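Local coordinates for protein probable amino acid aminotransferase (Mycobacterium tuberculosis, PDB 6Q1Q) that belongs to the class IV aminotransferase family and probably acts on amino acids, its precise role not being established, at residues 189-194 with 251-256. Numbering follows the deposited sequence.
Sequences TVVIAT and WLVSSM
Thr189 and Val253 form a hydrogen-bonded antiparallel pair: Thr189 N gives its hydrogen to Val253 O at 2.7 Å, nearly straight (176°), and Val253 N returns one to Thr189 O at 2.7 Å. Two residues further along 189-194 and two back along 251-253, Val191 N reaches Trp251 O at 3.1 Å and Trp251 N reaches Val191 O at 2.9 Å. Between these pairs Val190 faces Leu252 without mutual bonds; the backbone of Leu252 turns outward to Ala260 of strand 259-265, while Val190 O is taken by the hydroxyl of Thr207 on strand 203-207. Thr189 O also receives a CA-H...O contact from Leu252. On the face carrying Val191, Trp251 and Val253, CG2 of Val191 meets CG2 of Val253 at 3.5 Å, the two side chains crossing at about a right angle. With CG of Trp251 anti to its carbonyl carbon (chi1 -59°), the indole runs along strand 189-195, the edge of its six-membered ring set against Ala193: CH2 lies 3.6 Å from Ala193 CB, near the ring plane. Ala193 itself bonds through its backbone to Gln248 and Gly249. Phe279 of helix 275-286 stacks on the Trp251 ring and touches Val191, covering this face. On the reverse face Val190 and Leu252 lie side by side, CG2 to CD2 3.7 Å. Strand 189-195 pairs with both 203-207 and 249-253 inside the mixed sheet. Four reciprocal bonds satisfy the facing amides and carbonyls of the two hydrogen-bonded pairs, leaving apolar contacts to Val191, Val253, Trp251 and Ala193 on one face and Val190 and Leu252 on the other, as suits a buried interior strand pair.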
loop_
_atom_site.group_PDB
_atom_site.type_symbol
_atom_site.label_atom_id
_atom_site.label_comp_id
_atom_site.label_asym_id
_atom_site.label_seq_id
_atom_site.Cartn_x
_atom_site.Cartn_y
_atom_site.Cartn_z
ATOM N N THR B 189 8.180 -8.738 -13.501
ATOM C CA THR B 189 8.519 -7.945 -14.674
ATOM C C THR B 189 8.153 -8.714 -15.936
ATOM O O THR B 189 8.330 -9.934 -16.005
ATOM C CB THR B 189 10.014 -7.606 -14.687
ATOM O OG1 THR B 189 10.372 -6.957 -13.460
ATOM C CG2 THR B 189 10.354 -6.694 -15.857
ATOM N N VAL B 190 7.625 -8.001 -16.926
ATOM C CA VAL B 190 7.207 -8.605 -18.186
ATOM C C VAL B 190 8.363 -8.552 -19.176
ATOM O O VAL B 190 8.973 -7.495 -19.374
ATOM C CB VAL B 190 5.969 -7.889 -18.752
ATOM C CG1 VAL B 190 5.670 -8.373 -20.164
ATOM C CG2 VAL B 190 4.768 -8.098 -17.838
ATOM N N VAL B 191 8.686 -9.696 -19.780
ATOM C CA VAL B 191 9.669 -9.768 -20.856
ATOM C C VAL B 191 9.102 -10.617 -21.987
ATOM O O VAL B 191 8.447 -11.637 -21.744
ATOM C CB VAL B 191 11.025 -10.330 -20.377
ATOM C CG1 VAL B 191 11.661 -9.399 -19.353
ATOM C CG2 VAL B 191 10.848 -11.712 -19.801
ATOM N N ILE B 192 9.342 -10.187 -23.224
ATOM C CA ILE B 192 8.852 -10.878 -24.409
ATOM C C ILE B 192 10.021 -11.172 -25.339
ATOM O O ILE B 192 11.034 -10.465 -25.338
ATOM C CB ILE B 192 7.757 -10.080 -25.150
ATOM C CG1 ILE B 192 8.307 -8.743 -25.650
ATOM C CG2 ILE B 192 6.540 -9.884 -24.255
ATOM C CD1 ILE B 192 7.520 -8.159 -26.806
ATOM N N ALA B 193 9.880 -12.235 -26.130
ATOM C CA ALA B 193 10.839 -12.562 -27.179
ATOM C C ALA B 193 10.255 -12.208 -28.544
ATOM O O ALA B 193 9.127 -12.596 -28.863
ATOM C CB ALA B 193 11.211 -14.045 -27.134
ATOM N N THR B 194 11.031 -11.473 -29.341
ATOM C CA THR B 194 10.585 -10.971 -30.634
ATOM C C THR B 194 11.778 -10.966 -31.587
ATOM O O THR B 194 12.932 -11.016 -31.156
ATOM C CB THR B 194 9.958 -9.572 -30.469
ATOM O OG1 THR B 194 8.757 -9.685 -29.698
ATOM C CG2 THR B 194 9.602 -8.928 -31.805
ATOM N N TRP B 251 7.143 -13.885 -20.549
ATOM C CA TRP B 251 7.500 -14.429 -19.248
ATOM C C TRP B 251 7.287 -13.382 -18.169
ATOM O O TRP B 251 7.525 -12.189 -18.386
ATOM C CB TRP B 251 8.957 -14.902 -19.220
ATOM C CG TRP B 251 9.251 -15.950 -20.233
ATOM C CD1 TRP B 251 9.234 -17.302 -20.049
ATOM C CD2 TRP B 251 9.598 -15.735 -21.603
ATOM N NE1 TRP B 251 9.556 -17.942 -21.221
ATOM C CE2 TRP B 251 9.782 -17.000 -22.191
ATOM C CE3 TRP B 251 9.773 -14.592 -22.389
ATOM C CZ2 TRP B 251 10.134 -17.155 -23.530
ATOM C CZ3 TRP B 251 10.121 -14.747 -23.715
ATOM C CH2 TRP B 251 10.299 -16.019 -24.273
ATOM N N LEU B 252 6.843 -13.838 -17.004
ATOM C CA LEU B 252 6.775 -13.009 -15.809
ATOM C C LEU B 252 8.008 -13.319 -14.970
ATOM O O LEU B 252 8.113 -14.403 -14.385
ATOM C CB LEU B 252 5.485 -13.272 -15.040
ATOM C CG LEU B 252 4.228 -12.926 -15.838
ATOM C CD1 LEU B 252 2.982 -13.125 -14.998
ATOM C CD2 LEU B 252 4.303 -11.503 -16.374
ATOM N N VAL B 253 8.940 -12.374 -14.921
ATOM C CA VAL B 253 10.243 -12.578 -14.301
ATOM C C VAL B 253 10.270 -11.872 -12.956
ATOM O O VAL B 253 9.924 -10.687 -12.858
ATOM C CB VAL B 253 11.375 -12.076 -15.210
ATOM C CG1 VAL B 253 12.717 -12.236 -14.521
ATOM C CG2 VAL B 253 11.364 -12.841 -16.517
ATOM N N SER B 254 10.673 -12.601 -11.918
ATOM C CA SER B 254 10.826 -12.045 -10.583
ATOM C C SER B 254 11.953 -12.793 -9.879
ATOM O O SER B 254 12.549 -13.721 -10.430
ATOM C CB SER B 254 9.513 -12.117 -9.798
ATOM O OG SER B 254 8.970 -13.420 -9.841
ATOM N N SER B 255 12.235 -12.385 -8.644
ATOM C CA SER B 255 13.423 -12.878 -7.956
ATOM C C SER B 255 13.214 -14.260 -7.342
ATOM O O SER B 255 14.138 -15.081 -7.348
ATOM C CB SER B 255 13.863 -11.874 -6.894
ATOM O OG SER B 255 14.393 -10.712 -7.507
ATOM N N MET B 256 12.029 -14.542 -6.796
ATOM C CA MET B 256 11.814 -15.845 -6.172
ATOM C C MET B 256 11.286 -16.871 -7.170
ATOM O O MET B 256 11.907 -17.917 -7.378
ATOM C CB MET B 256 10.851 -15.720 -4.987
ATOM C CG MET B 256 10.564 -17.053 -4.315
ATOM S SD MET B 256 8.921 -17.152 -3.583
ATOM C CE MET B 256 8.781 -15.544 -2.807
#